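Unknown conserved protein BH2331 (Bacillus halodurans, PDB 1VL5) belongs to the methyltransferase superfamily and probably transfers a methyl group from S-adenosylmethionine to an acceptor substrate. Local coordinates at residues Asn141-Asp147 with Ala167-Ser171; Phe152-Val156 with Phe216-Lys220; Val123-Tyr127 with Met176-Phe182. All blocks are in the same frame, centred on the assembly; numbering follows the deposited sequence.

Contact 1: residues Asn141-Asp147 with Ala167-Ser171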
ATOM      1  N   ASN A 141      -0.285  -4.260   2.493  1.00 27.47           N
ATOM      2  CA  ASN A 141      -0.578  -5.397   3.369  1.00 28.82           C
ATOM      3  C   ASN A 141      -1.115  -6.504   2.544  1.00 25.51           C
ATOM      4  O   ASN A 141      -1.762  -6.263   1.524  1.00 29.97           O
ATOM      5  CB  ASN A 141      -1.620  -5.037   4.393  1.00 28.09           C
ATOM      6  CG  ASN A 141      -1.290  -3.756   5.085  1.00 43.90           C
ATOM      7  OD1 ASN A 141      -0.224  -3.623   5.712  1.00 38.32           O
ATOM      8  ND2 ASN A 141      -2.182  -2.769   4.931  1.00 52.05           N
ATOM      9  N   SER A 142      -0.823  -7.725   2.999  1.00 28.14           N
ATOM     10  CA  SER A 142      -1.108  -8.939   2.258  1.00 25.57           C
ATOM     11  C   SER A 142      -1.851  -9.926   3.120  1.00 26.62           C
ATOM     12  O   SER A 142      -1.720  -9.915   4.300  1.00 25.86           O
ATOM     13  CB  SER A 142       0.177  -9.543   1.663  1.00 27.37           C
ATOM     14  OG  SER A 142       1.203  -9.639   2.624  1.00 27.66           O
ATOM     15  N   ALA A 143      -2.672 -10.757   2.482  1.00 28.48           N
ATOM     16  CA  ALA A 143      -3.438 -11.800   3.139  1.00 29.02           C
ATOM     17  C   ALA A 143      -2.750 -13.154   2.981  1.00 27.20           C
ATOM     18  O   ALA A 143      -2.079 -13.377   1.976  1.00 29.44           O
ATOM     19  CB  ALA A 143      -4.848 -11.860   2.504  1.00 26.49           C
ATOM     20  N   PRO A 144      -2.886 -14.029   3.983  1.00 25.89           N
ATOM     21  CA  PRO A 144      -2.413 -15.411   3.883  1.00 28.33           C
ATOM     22  C   PRO A 144      -2.983 -16.147   2.684  1.00 28.18           C
ATOM     23  O   PRO A 144      -4.096 -15.869   2.181  1.00 26.59           O
ATOM     24  CB  PRO A 144      -2.945 -16.054   5.169  1.00 27.16           C
ATOM     25  CG  PRO A 144      -3.028 -14.973   6.112  1.00 32.06           C
ATOM     26  CD  PRO A 144      -3.423 -13.752   5.318  1.00 24.32           C
ATOM     27  N   GLU A 145      -2.240 -17.137   2.253  1.00 29.06           N
ATOM     28  CA  GLU A 145      -2.731 -18.004   1.228  1.00 27.50           C
ATOM     29  C   GLU A 145      -3.883 -18.839   1.763  1.00 27.64           C
ATOM     30  O   GLU A 145      -4.824 -19.144   1.028  1.00 27.79           O
ATOM     31  CB  GLU A 145      -1.615 -18.896   0.715  1.00 27.37           C
ATOM     32  CG  GLU A 145      -0.522 -18.201   0.009  1.00 26.66           C
ATOM     33  CD  GLU A 145      -0.968 -17.438  -1.232  1.00 31.07           C
ATOM     34  OE1 GLU A 145      -1.835 -17.938  -2.004  1.00 28.51           O
ATOM     35  OE2 GLU A 145      -0.424 -16.322  -1.397  1.00 27.93           O
ATOM     36  N   ASN A 146      -3.825 -19.178   3.040  1.00 27.41           N
ATOM     37  CA  ASN A 146      -4.902 -19.941   3.698  1.00 27.46           C
ATOM     38  C   ASN A 146      -6.201 -19.110   3.671  1.00 29.03           C
ATOM     39  O   ASN A 146      -6.176 -17.956   4.067  1.00 30.27           O
ATOM     40  CB  ASN A 146      -4.482 -20.262   5.132  1.00 28.28           C
ATOM     41  CG  ASN A 146      -5.582 -20.994   5.920  1.00 33.61           C
ATOM     42  OD1 ASN A 146      -6.637 -20.440   6.262  1.00 29.11           O
ATOM     43  ND2 ASN A 146      -5.345 -22.236   6.155  1.00 29.10           N
ATOM     44  N   ASP A 147      -7.298 -19.661   3.125  1.00 25.98           N
ATOM     45  CA  ASP A 147      -8.504 -18.865   2.883  1.00 28.06           C
ATOM     46  C   ASP A 147      -9.204 -18.389   4.128  1.00 28.56           C
ATOM     47  O   ASP A 147      -9.744 -17.262   4.141  1.00 28.88           O
ATOM     48  CB  ASP A 147      -9.526 -19.592   1.979  1.00 27.81           C
ATOM     49  CG  ASP A 147      -9.021 -19.790   0.575  1.00 32.58           C
ATOM     50  OD1 ASP A 147      -8.606 -18.793  -0.093  1.00 35.92           O
ATOM     51  OD2 ASP A 147      -8.953 -20.943   0.168  1.00 31.39           O
ATOM     52  N   ALA A 167      -7.058  -6.678   1.143  1.00 27.86           N
ATOM     53  CA  ALA A 167      -5.652  -7.051   1.153  1.00 28.68           C
ATOM     54  C   ALA A 167      -5.564  -8.401   0.466  1.00 30.84           C
ATOM     55  O   ALA A 167      -6.104  -9.379   0.951  1.00 27.65           O
ATOM     56  CB  ALA A 167      -5.135  -7.131   2.591  1.00 31.12           C
ATOM     57  N   TRP A 168      -4.908  -8.426  -0.697  1.00 28.48           N
ATOM     58  CA  TRP A 168      -4.901  -9.565  -1.560  1.00 26.84           C
ATOM     59  C   TRP A 168      -3.786 -10.515  -1.138  1.00 27.09           C
ATOM     60  O   TRP A 168      -2.819 -10.098  -0.445  1.00 25.07           O
ATOM     61  CB  TRP A 168      -4.745  -9.118  -3.014  1.00 26.74           C
ATOM     62  CG  TRP A 168      -5.845  -8.252  -3.465  1.00 26.53           C
ATOM     63  CD1 TRP A 168      -5.985  -6.906  -3.214  1.00 27.70           C
ATOM     64  CD2 TRP A 168      -7.001  -8.633  -4.231  1.00 24.75           C
ATOM     65  NE1 TRP A 168      -7.154  -6.446  -3.776  1.00 25.59           N
ATOM     66  CE2 TRP A 168      -7.800  -7.487  -4.390  1.00 27.35           C
ATOM     67  CE3 TRP A 168      -7.419  -9.820  -4.815  1.00 30.31           C
ATOM     68  CZ2 TRP A 168      -8.999  -7.503  -5.103  1.00 26.97           C
ATOM     69  CZ3 TRP A 168      -8.627  -9.843  -5.488  1.00 31.29           C
ATOM     70  CH2 TRP A 168      -9.383  -8.687  -5.656  1.00 31.77           C
ATOM     71  N   LYS A 169      -3.944 -11.788  -1.505  1.00 26.77           N
ATOM     72  CA  LYS A 169      -2.894 -12.797  -1.311  1.00 26.54           C
ATOM     73  C   LYS A 169      -1.699 -12.407  -2.170  1.00 28.73           C
ATOM     74  O   LYS A 169      -1.851 -11.774  -3.225  1.00 27.27           O
ATOM     75  CB  LYS A 169      -3.320 -14.217  -1.699  1.00 27.67           C
ATOM     76  CG  LYS A 169      -4.618 -14.754  -1.044  1.00 24.23           C
ATOM     77  CD  LYS A 169      -4.931 -16.132  -1.637  1.00 28.89           C
ATOM     78  CE  LYS A 169      -6.185 -16.905  -1.127  1.00 32.67           C
ATOM     79  NZ  LYS A 169      -6.402 -16.830   0.300  1.00 36.91           N
ATOM     80  N   LYS A 170      -0.514 -12.778  -1.700  1.00 27.19           N
ATOM     81  CA  LYS A 170       0.664 -12.707  -2.510  1.00 24.73           C
ATOM     82  C   LYS A 170       0.477 -13.393  -3.868  1.00 25.66           C
ATOM     83  O   LYS A 170       0.870 -12.856  -4.873  1.00 24.11           O
ATOM     84  CB  LYS A 170       1.856 -13.272  -1.730  1.00 26.88           C
ATOM     85  CG  LYS A 170       2.273 -12.409  -0.549  1.00 28.22           C
ATOM     86  CD  LYS A 170       3.560 -12.906   0.151  1.00 23.64           C
ATOM     87  CE  LYS A 170       3.469 -14.267   0.784  1.00 28.83           C
ATOM     88  NZ  LYS A 170       2.619 -14.215   2.038  1.00 27.02           N
ATOM     89  N   SER A 171      -0.201 -14.544  -3.903  1.00 27.26           N
ATOM     90  CA  SER A 171      -0.505 -15.234  -5.159  1.00 27.29           C
ATOM     91  C   SER A 171      -1.446 -14.436  -6.050  1.00 28.03           C
ATOM     92  O   SER A 171      -1.343 -14.523  -7.273  1.00 28.96           O
ATOM     93  CB  SER A 171      -1.126 -16.609  -4.896  1.00 27.33           C
ATOM     94  OG  SER A 171      -2.253 -16.463  -4.039  1.00 30.64           O
TER
HETATM   95  O   HOH W   1      -2.900  -6.144  -0.870  1.00 18.36           O
HETATM   96  O   HOH W   2      -0.120 -14.506   0.579  1.00 12.09           O

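Contact 2: residues Phe152-Val156 with Phe216-Lys220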
ATOM      1  N   PHE A 152     -10.522 -13.815   7.423  1.00 27.69           N
ATOM      2  CA  PHE A 152     -10.555 -13.307   8.771  1.00 25.86           C
ATOM      3  C   PHE A 152      -9.778 -12.014   8.885  1.00 29.11           C
ATOM      4  O   PHE A 152     -10.264 -11.051   9.482  1.00 31.65           O
ATOM      5  CB  PHE A 152      -9.976 -14.389   9.717  1.00 27.55           C
ATOM      6  CG  PHE A 152      -9.782 -13.924  11.130  1.00 30.03           C
ATOM      7  CD1 PHE A 152     -10.840 -13.866  12.022  1.00 31.98           C
ATOM      8  CD2 PHE A 152      -8.553 -13.538  11.570  1.00 30.22           C
ATOM      9  CE1 PHE A 152     -10.640 -13.433  13.300  1.00 33.34           C
ATOM     10  CE2 PHE A 152      -8.380 -13.095  12.830  1.00 35.84           C
ATOM     11  CZ  PHE A 152      -9.413 -13.049  13.700  1.00 30.49           C
ATOM     12  N   TYR A 153      -8.565 -12.012   8.316  1.00 26.35           N
ATOM     13  CA  TYR A 153      -7.668 -10.864   8.336  1.00 28.41           C
ATOM     14  C   TYR A 153      -8.389  -9.712   7.668  1.00 29.99           C
ATOM     15  O   TYR A 153      -8.461  -8.631   8.206  1.00 31.67           O
ATOM     16  CB  TYR A 153      -6.329 -11.166   7.608  1.00 29.87           C
ATOM     17  CG  TYR A 153      -5.490  -9.937   7.450  1.00 28.63           C
ATOM     18  CD1 TYR A 153      -4.908  -9.340   8.553  1.00 32.34           C
ATOM     19  CD2 TYR A 153      -5.319  -9.318   6.194  1.00 30.28           C
ATOM     20  CE1 TYR A 153      -4.149  -8.146   8.426  1.00 34.60           C
ATOM     21  CE2 TYR A 153      -4.570  -8.087   6.077  1.00 32.43           C
ATOM     22  CZ  TYR A 153      -4.004  -7.530   7.189  1.00 31.74           C
ATOM     23  OH  TYR A 153      -3.268  -6.338   7.102  1.00 37.61           O
ATOM     24  N   ASN A 154      -8.965  -9.963   6.500  1.00 29.41           N
ATOM     25  CA  ASN A 154      -9.633  -8.927   5.775  1.00 27.87           C
ATOM     26  C   ASN A 154     -10.921  -8.433   6.496  1.00 30.30           C
ATOM     27  O   ASN A 154     -11.215  -7.229   6.487  1.00 28.98           O
ATOM     28  CB  ASN A 154      -9.943  -9.394   4.354  1.00 29.35           C
ATOM     29  CG  ASN A 154      -8.817  -9.100   3.407  1.00 26.21           C
ATOM     30  OD1 ASN A 154      -8.490  -7.935   3.198  1.00 30.60           O
ATOM     31  ND2 ASN A 154      -8.162 -10.145   2.885  1.00 27.53           N
ATOM     32  N   TYR A 155     -11.682  -9.350   7.093  1.00 30.38           N
ATOM     33  CA  TYR A 155     -12.891  -8.945   7.856  1.00 30.25           C
ATOM     34  C   TYR A 155     -12.508  -7.971   8.987  1.00 30.85           C
ATOM     35  O   TYR A 155     -13.102  -6.900   9.185  1.00 30.25           O
ATOM     36  CB  TYR A 155     -13.619 -10.171   8.432  1.00 35.54           C
ATOM     37  CG  TYR A 155     -14.757  -9.794   9.360  1.00 33.33           C
ATOM     38  CD1 TYR A 155     -16.039  -9.611   8.882  1.00 43.70           C
ATOM     39  CD2 TYR A 155     -14.525  -9.595  10.721  1.00 37.02           C
ATOM     40  CE1 TYR A 155     -17.084  -9.229   9.758  1.00 48.56           C
ATOM     41  CE2 TYR A 155     -15.545  -9.216  11.594  1.00 45.87           C
ATOM     42  CZ  TYR A 155     -16.824  -9.025  11.127  1.00 48.11           C
ATOM     43  OH  TYR A 155     -17.826  -8.653  12.067  1.00 48.32           O
ATOM     44  N   VAL A 156     -11.453  -8.317   9.693  1.00 30.35           N
ATOM     45  CA  VAL A 156     -10.918  -7.475  10.757  1.00 29.63           C
ATOM     46  C   VAL A 156     -10.440  -6.096  10.281  1.00 30.57           C
ATOM     47  O   VAL A 156     -10.703  -5.054  10.925  1.00 26.28           O
ATOM     48  CB  VAL A 156      -9.790  -8.250  11.486  1.00 31.77           C
ATOM     49  CG1 VAL A 156      -9.075  -7.376  12.448  1.00 37.78           C
ATOM     50  CG2 VAL A 156     -10.405  -9.518  12.221  1.00 34.19           C
ATOM     51  N   PHE A 216     -14.884 -10.122  19.133  1.00 30.81           N
ATOM     52  CA  PHE A 216     -14.930 -11.013  17.970  1.00 31.86           C
ATOM     53  C   PHE A 216     -13.598 -11.788  17.731  1.00 32.77           C
ATOM     54  O   PHE A 216     -13.564 -12.998  17.421  1.00 30.72           O
ATOM     55  CB  PHE A 216     -15.307 -10.183  16.712  1.00 31.76           C
ATOM     56  CG  PHE A 216     -15.110 -10.923  15.399  1.00 37.09           C
ATOM     57  CD1 PHE A 216     -16.103 -11.755  14.900  1.00 41.20           C
ATOM     58  CD2 PHE A 216     -13.921 -10.804  14.682  1.00 34.58           C
ATOM     59  CE1 PHE A 216     -15.904 -12.474  13.691  1.00 33.72           C
ATOM     60  CE2 PHE A 216     -13.728 -11.493  13.494  1.00 36.76           C
ATOM     61  CZ  PHE A 216     -14.737 -12.329  12.998  1.00 31.80           C
ATOM     62  N   ILE A 217     -12.493 -11.059  17.794  1.00 30.97           N
ATOM     63  CA  ILE A 217     -11.188 -11.686  17.677  1.00 29.15           C
ATOM     64  C   ILE A 217     -10.888 -12.670  18.840  1.00 31.56           C
ATOM     65  O   ILE A 217     -10.361 -13.789  18.614  1.00 33.41           O
ATOM     66  CB  ILE A 217     -10.097 -10.625  17.619  1.00 26.77           C
ATOM     67  CG1 ILE A 217     -10.267  -9.759  16.369  1.00 28.69           C
ATOM     68  CG2 ILE A 217      -8.724 -11.231  17.715  1.00 28.34           C
ATOM     69  CD1 ILE A 217      -9.400  -8.482  16.445  1.00 31.40           C
ATOM     70  N   LYS A 218     -11.209 -12.266  20.071  1.00 31.53           N
ATOM     71  CA  LYS A 218     -10.817 -13.045  21.247  1.00 34.71           C
ATOM     72  C   LYS A 218     -11.463 -14.455  21.255  1.00 33.64           C
ATOM     73  O   LYS A 218     -10.907 -15.416  21.832  1.00 30.82           O
ATOM     74  CB  LYS A 218     -11.174 -12.283  22.529  1.00 33.98           C
ATOM     75  CG  LYS A 218     -11.408 -13.202  23.779  1.00 47.82           C
ATOM     76  CD  LYS A 218     -11.672 -12.459  25.094  1.00 43.11           C
ATOM     77  CE  LYS A 218     -12.907 -13.109  25.889  1.00 56.94           C
ATOM     78  NZ  LYS A 218     -12.880 -14.610  26.309  1.00 39.32           N
ATOM     79  N   SER A 219     -12.637 -14.571  20.644  1.00 31.73           N
ATOM     80  CA  SER A 219     -13.411 -15.827  20.708  1.00 32.40           C
ATOM     81  C   SER A 219     -12.987 -16.832  19.675  1.00 29.97           C
ATOM     82  O   SER A 219     -13.460 -17.956  19.688  1.00 33.23           O
ATOM     83  CB  SER A 219     -14.898 -15.535  20.548  1.00 32.08           C
ATOM     84  OG  SER A 219     -15.097 -14.852  19.316  1.00 41.91           O
ATOM     85  N   LYS A 220     -12.092 -16.443  18.778  1.00 29.32           N
ATOM     86  CA  LYS A 220     -11.647 -17.342  17.746  1.00 30.12           C
ATOM     87  C   LYS A 220     -10.814 -18.484  18.322  1.00 32.48           C
ATOM     88  O   LYS A 220     -10.237 -18.346  19.400  1.00 31.09           O
ATOM     89  CB  LYS A 220     -10.872 -16.598  16.670  1.00 32.00           C
ATOM     90  CG  LYS A 220     -11.717 -15.571  15.889  1.00 35.89           C
ATOM     91  CD  LYS A 220     -12.817 -16.223  15.051  1.00 31.30           C
ATOM     92  CE  LYS A 220     -14.065 -15.285  14.859  1.00 28.37           C
ATOM     93  NZ  LYS A 220     -14.867 -14.964  16.121  1.00 30.06           N
TER

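Contact 3: residues Val123-Tyr127 with Met176-Phe182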
ATOM      1  N   VAL A 123      -3.279  -1.963 -12.087  1.00 26.06           N
ATOM      2  CA  VAL A 123      -2.089  -2.630 -12.542  1.00 26.31           C
ATOM      3  C   VAL A 123      -1.891  -2.458 -14.042  1.00 29.18           C
ATOM      4  O   VAL A 123      -0.804  -2.209 -14.467  1.00 29.08           O
ATOM      5  CB  VAL A 123      -2.092  -4.118 -12.186  1.00 26.19           C
ATOM      6  CG1 VAL A 123      -0.812  -4.722 -12.685  1.00 29.34           C
ATOM      7  CG2 VAL A 123      -2.188  -4.310 -10.663  1.00 26.60           C
ATOM      8  N   SER A 124      -2.942  -2.595 -14.841  1.00 28.15           N
ATOM      9  CA  SER A 124      -2.810  -2.440 -16.288  1.00 29.47           C
ATOM     10  C   SER A 124      -2.539  -1.009 -16.662  1.00 28.61           C
ATOM     11  O   SER A 124      -1.733  -0.749 -17.564  1.00 27.11           O
ATOM     12  CB  SER A 124      -4.036  -2.976 -17.046  1.00 32.18           C
ATOM     13  OG  SER A 124      -5.188  -2.324 -16.637  1.00 31.56           O
ATOM     14  N   GLU A 125      -3.143  -0.075 -15.942  1.00 26.31           N
ATOM     15  CA  GLU A 125      -2.843   1.327 -16.158  1.00 24.68           C
ATOM     16  C   GLU A 125      -1.414   1.649 -15.785  1.00 26.73           C
ATOM     17  O   GLU A 125      -0.770   2.418 -16.469  1.00 28.36           O
ATOM     18  CB  GLU A 125      -3.805   2.237 -15.406  1.00 27.57           C
ATOM     19  CG  GLU A 125      -5.178   2.360 -16.002  1.00 24.37           C
ATOM     20  CD  GLU A 125      -5.134   3.025 -17.359  1.00 34.91           C
ATOM     21  OE1 GLU A 125      -5.072   4.268 -17.363  1.00 28.42           O
ATOM     22  OE2 GLU A 125      -5.070   2.278 -18.394  1.00 29.48           O
ATOM     23  N   ALA A 126      -0.919   1.082 -14.690  1.00 24.99           N
ATOM     24  CA  ALA A 126       0.493   1.251 -14.330  1.00 27.34           C
ATOM     25  C   ALA A 126       1.412   0.733 -15.451  1.00 26.93           C
ATOM     26  O   ALA A 126       2.290   1.460 -15.892  1.00 22.34           O
ATOM     27  CB  ALA A 126       0.814   0.620 -12.973  1.00 26.76           C
ATOM     28  N   TYR A 127       1.111  -0.450 -15.994  1.00 24.84           N
ATOM     29  CA  TYR A 127       1.838  -1.021 -17.137  1.00 26.42           C
ATOM     30  C   TYR A 127       1.833  -0.076 -18.343  1.00 26.14           C
ATOM     31  O   TYR A 127       2.870   0.147 -18.996  1.00 27.83           O
ATOM     32  CB  TYR A 127       1.222  -2.392 -17.549  1.00 29.64           C
ATOM     33  CG  TYR A 127       2.101  -3.144 -18.527  1.00 24.81           C
ATOM     34  CD1 TYR A 127       2.009  -2.922 -19.900  1.00 25.44           C
ATOM     35  CD2 TYR A 127       3.096  -3.979 -18.068  1.00 26.04           C
ATOM     36  CE1 TYR A 127       2.814  -3.577 -20.780  1.00 31.47           C
ATOM     37  CE2 TYR A 127       3.913  -4.604 -18.942  1.00 30.51           C
ATOM     38  CZ  TYR A 127       3.748  -4.422 -20.306  1.00 31.06           C
ATOM     39  OH  TYR A 127       4.605  -5.061 -21.161  1.00 30.34           O
HETATM   40  N   MSE A 176      -2.140 -11.016 -10.946  1.00 25.37           N
HETATM   41  CA  MSE A 176      -2.396  -9.688 -11.514  1.00 29.07           C
HETATM   42  C   MSE A 176      -1.219  -9.101 -12.261  1.00 26.41           C
HETATM   43  O   MSE A 176      -1.390  -8.500 -13.319  1.00 28.17           O
HETATM   44  CB  MSE A 176      -2.892  -8.699 -10.435  1.00 28.07           C
HETATM   45  CG  MSE A 176      -4.346  -8.993 -10.042  1.00 32.94           C
HETATM   46 SE   MSE A 176      -5.099  -7.622  -8.830  1.00 37.11          SE
HETATM   47  CE  MSE A 176      -4.499  -8.450  -7.137  1.00 28.97           C
ATOM     48  N   LEU A 177      -0.008  -9.258 -11.735  1.00 26.51           N
ATOM     49  CA  LEU A 177       1.169  -8.698 -12.393  1.00 25.52           C
ATOM     50  C   LEU A 177       1.430  -9.406 -13.684  1.00 23.94           C
ATOM     51  O   LEU A 177       1.612  -8.788 -14.722  1.00 26.39           O
ATOM     52  CB  LEU A 177       2.393  -8.785 -11.496  1.00 26.46           C
ATOM     53  CG  LEU A 177       2.418  -7.862 -10.269  1.00 31.97           C
ATOM     54  CD1 LEU A 177       3.542  -8.321  -9.369  1.00 37.03           C
ATOM     55  CD2 LEU A 177       2.613  -6.368 -10.639  1.00 34.60           C
ATOM     56  N   GLU A 178       1.418 -10.731 -13.668  1.00 26.83           N
ATOM     57  CA  GLU A 178       1.685 -11.448 -14.912  1.00 25.49           C
ATOM     58  C   GLU A 178       0.611 -11.132 -15.953  1.00 26.97           C
ATOM     59  O   GLU A 178       0.920 -10.920 -17.133  1.00 26.65           O
ATOM     60  CB  GLU A 178       1.768 -12.939 -14.675  1.00 26.24           C
ATOM     61  CG  GLU A 178       2.230 -13.758 -15.908  1.00 28.82           C
ATOM     62  CD  GLU A 178       2.243 -15.239 -15.640  1.00 31.50           C
ATOM     63  OE1 GLU A 178       3.020 -15.674 -14.753  1.00 26.63           O
ATOM     64  OE2 GLU A 178       1.507 -15.965 -16.354  1.00 26.47           O
ATOM     65  N   GLU A 179      -0.639 -11.151 -15.540  1.00 26.15           N
ATOM     66  CA  GLU A 179      -1.753 -10.918 -16.471  1.00 27.98           C
ATOM     67  C   GLU A 179      -1.615  -9.597 -17.180  1.00 27.61           C
ATOM     68  O   GLU A 179      -1.996  -9.492 -18.338  1.00 27.50           O
ATOM     69  CB  GLU A 179      -3.106 -11.005 -15.802  1.00 26.35           C
ATOM     70  CG  GLU A 179      -3.468 -12.494 -15.513  1.00 33.28           C
ATOM     71  CD  GLU A 179      -4.675 -12.708 -14.605  1.00 36.39           C
ATOM     72  OE1 GLU A 179      -5.498 -11.781 -14.521  1.00 40.89           O
ATOM     73  OE2 GLU A 179      -4.781 -13.791 -13.954  1.00 42.22           O
ATOM     74  N   ALA A 180      -1.032  -8.603 -16.519  1.00 27.43           N
ATOM     75  CA  ALA A 180      -0.833  -7.284 -17.104  1.00 27.28           C
ATOM     76  C   ALA A 180       0.439  -7.192 -17.959  1.00 31.04           C
ATOM     77  O   ALA A 180       0.628  -6.212 -18.705  1.00 24.74           O
ATOM     78  CB  ALA A 180      -0.775  -6.254 -16.014  1.00 26.92           C
ATOM     79  N   GLY A 181       1.340  -8.172 -17.834  1.00 27.08           N
ATOM     80  CA  GLY A 181       2.561  -8.175 -18.620  1.00 27.05           C
ATOM     81  C   GLY A 181       3.792  -7.822 -17.860  1.00 28.17           C
ATOM     82  O   GLY A 181       4.847  -7.776 -18.458  1.00 25.66           O
ATOM     83  N   PHE A 182       3.688  -7.584 -16.547  1.00 26.80           N
ATOM     84  CA  PHE A 182       4.852  -7.227 -15.758  1.00 27.58           C
ATOM     85  C   PHE A 182       5.667  -8.488 -15.516  1.00 27.29           C
ATOM     86  O   PHE A 182       5.100  -9.586 -15.406  1.00 26.16           O
ATOM     87  CB  PHE A 182       4.446  -6.678 -14.383  1.00 28.83           C
ATOM     88  CG  PHE A 182       4.086  -5.237 -14.379  1.00 21.09           C
ATOM     89  CD1 PHE A 182       5.064  -4.286 -14.460  1.00 28.13           C
ATOM     90  CD2 PHE A 182       2.761  -4.835 -14.225  1.00 29.75           C
ATOM     91  CE1 PHE A 182       4.759  -2.968 -14.431  1.00 27.12           C
ATOM     92  CE2 PHE A 182       2.435  -3.520 -14.189  1.00 26.98           C
ATOM     93  CZ  PHE A 182       3.438  -2.564 -14.297  1.00 26.23           C
TER
HETATM   94  O   HOH W   3       5.193  -8.102 -20.986  1.00 26.21           O

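Contact 1: residues Asn141-Asp147 with Ala167-Ser171
Ala167 first points its methyl group at the backbone of Asn141: CB of Ala167 lies 3.6 Å from O of Asn141, while O of Ala167 is 3.2 Å from CB of Ala143. O of Trp168 accepts a straight hydrogen bond from N of Ala143 (3.0 Å), and a water links N of Trp168 to O of Asn141; the CA-to-CB bond of Trp168 points away from the strand segment, and its indole meets Trp173 edge-to-face. Lys169, at the N-cap position of the following helix, sends its long side chain along the loop. Its NZ donates to O of Pro144 (3.1 Å) and O of Glu145 (2.9 Å) and forms salt bridges with OD1 of Asp147 (3.0 Å) and with Asp150. N and NZ of Lys170 share a second water with O of Ala143 and OE2 of Glu145, and NZ also pairs with Glu243. OG of Ser171 donates to OE1 of Glu145 (2.5 Å) and N of Ser171 to OE2 of Glu145 (3.1 Å). The contact thus fastens the exit of strand 134-142 to the start of helix 170-180, between helix 147-160, which touches Ala143 and Ala167, and strand 236-250, which holds Ser142 through Glu243.

Contact 2: residues Phe152-Val156 with Phe216-Lys220
Phe216 is the main bump on the 207-218 helix, and three side chains of helix 147-160 form the hollow that takes it. Its CE2 lies 3.7 Å from CE1 of Phe152, 3.5 Å from CD2 of Tyr155 and 4.1 Å from CG2 of Val156. CE2 of Tyr155 lies over one face of the Phe216 ring, the two rings being oblique (centroids 4.6 Å apart, planes at 41°), whereas Val156 touches its edge. Phe152 and Phe216 meet rim to rim. In return the Phe152 ring reaches into a notch between Ile217 and Lys220, where its CE1 comes to 3.5 Å from CG of Lys220 and its CZ to 4.3 Å from CG1 of Ile217. Lys220 can offer its methylenes there because its chain folds back and NZ bonds to O of Phe216 (2.7 Å). Helix 196-202 adds Trp199 beside Val156 and Phe196 beside Ile217. The two helices therefore meet through an aromatic cluster with aliphatic edges, held by hydrophobic packing rather than by directed polar bonds.

Contact 3: residues Val123-Tyr127 with Met176-Phe182
Apolar packing makes up most of this helix-helix contact, in which the two short axes approach to 9.4 Å and cross at -47°. Val123 points at the other helix and sets its CG1 3.7 Å from CB of Ala180, 4.3 Å from CD2 of Leu177 and 3.8 Å from CE2 of Phe182. The small side chain of Ala180 permits a close approach, with CA of Ser124 and CA of Ala180 only 5.3 Å apart. Ala126 adds its CB at 4.3 Å from CZ of Phe182.

The aromatic component is a T-shaped pair: the edge of Tyr127 is directed at the face of Phe182, with centroids 5.2 Å apart and planes at 84°. O of Ala180 lies over a face of the Tyr127 ring, 3.4 Å from CD2 of Tyr127. Polar linkage between the segments runs through one water, which donates to O of Gly181 (2.6 Å) and is hydrogen-bonded to OH of Tyr127 (3.1 Å).

Backbone bonds shape the second segment. Gly181, with phi at 106°, ends the helix in a Schellman motif, in which N of Phe182 bonds to O of Leu177 (3.0 Å) and N of Gly181 to O of Glu178 (2.9 Å). A side chain at Gly181 would collide with the preceding carbonyl and crowd Tyr127; the turn also brings Phe182 round to the 119-129 helix.

Consistent with the Rossmann-like methyltransferase fold, helices 119-129 and 170-180 lie side by side on the sheet, where Leu177 and Phe182 rest on Leu136 of strand 134-142 and on Ala249 of strand 236-250.

From the N terminus, Val123-Tyr127 comes first, and contact 3 closes a loop of about 50 residues to the end of helix 170-180, enclosing strand 134-142 and helix 147-160. Contact 1 is nested within that loop, joining the strand's exit to the start of the same 170-180 helix; the two also touch where Trp168 packs on Met176. Contact 2, which closes the longest loop, starts inside both others on helix 147-160 but ends far beyond them on helix 207-218, so it crosses contacts 1 and 3. It meets contact 1 through Asn154 and Tyr153, yet stays about 11 Å from contact 3 at the nearest atoms. Contacts 1 and 3 hold helix 170-180 against the sheet region, while contact 2 ties helix 147-160 to the later helices.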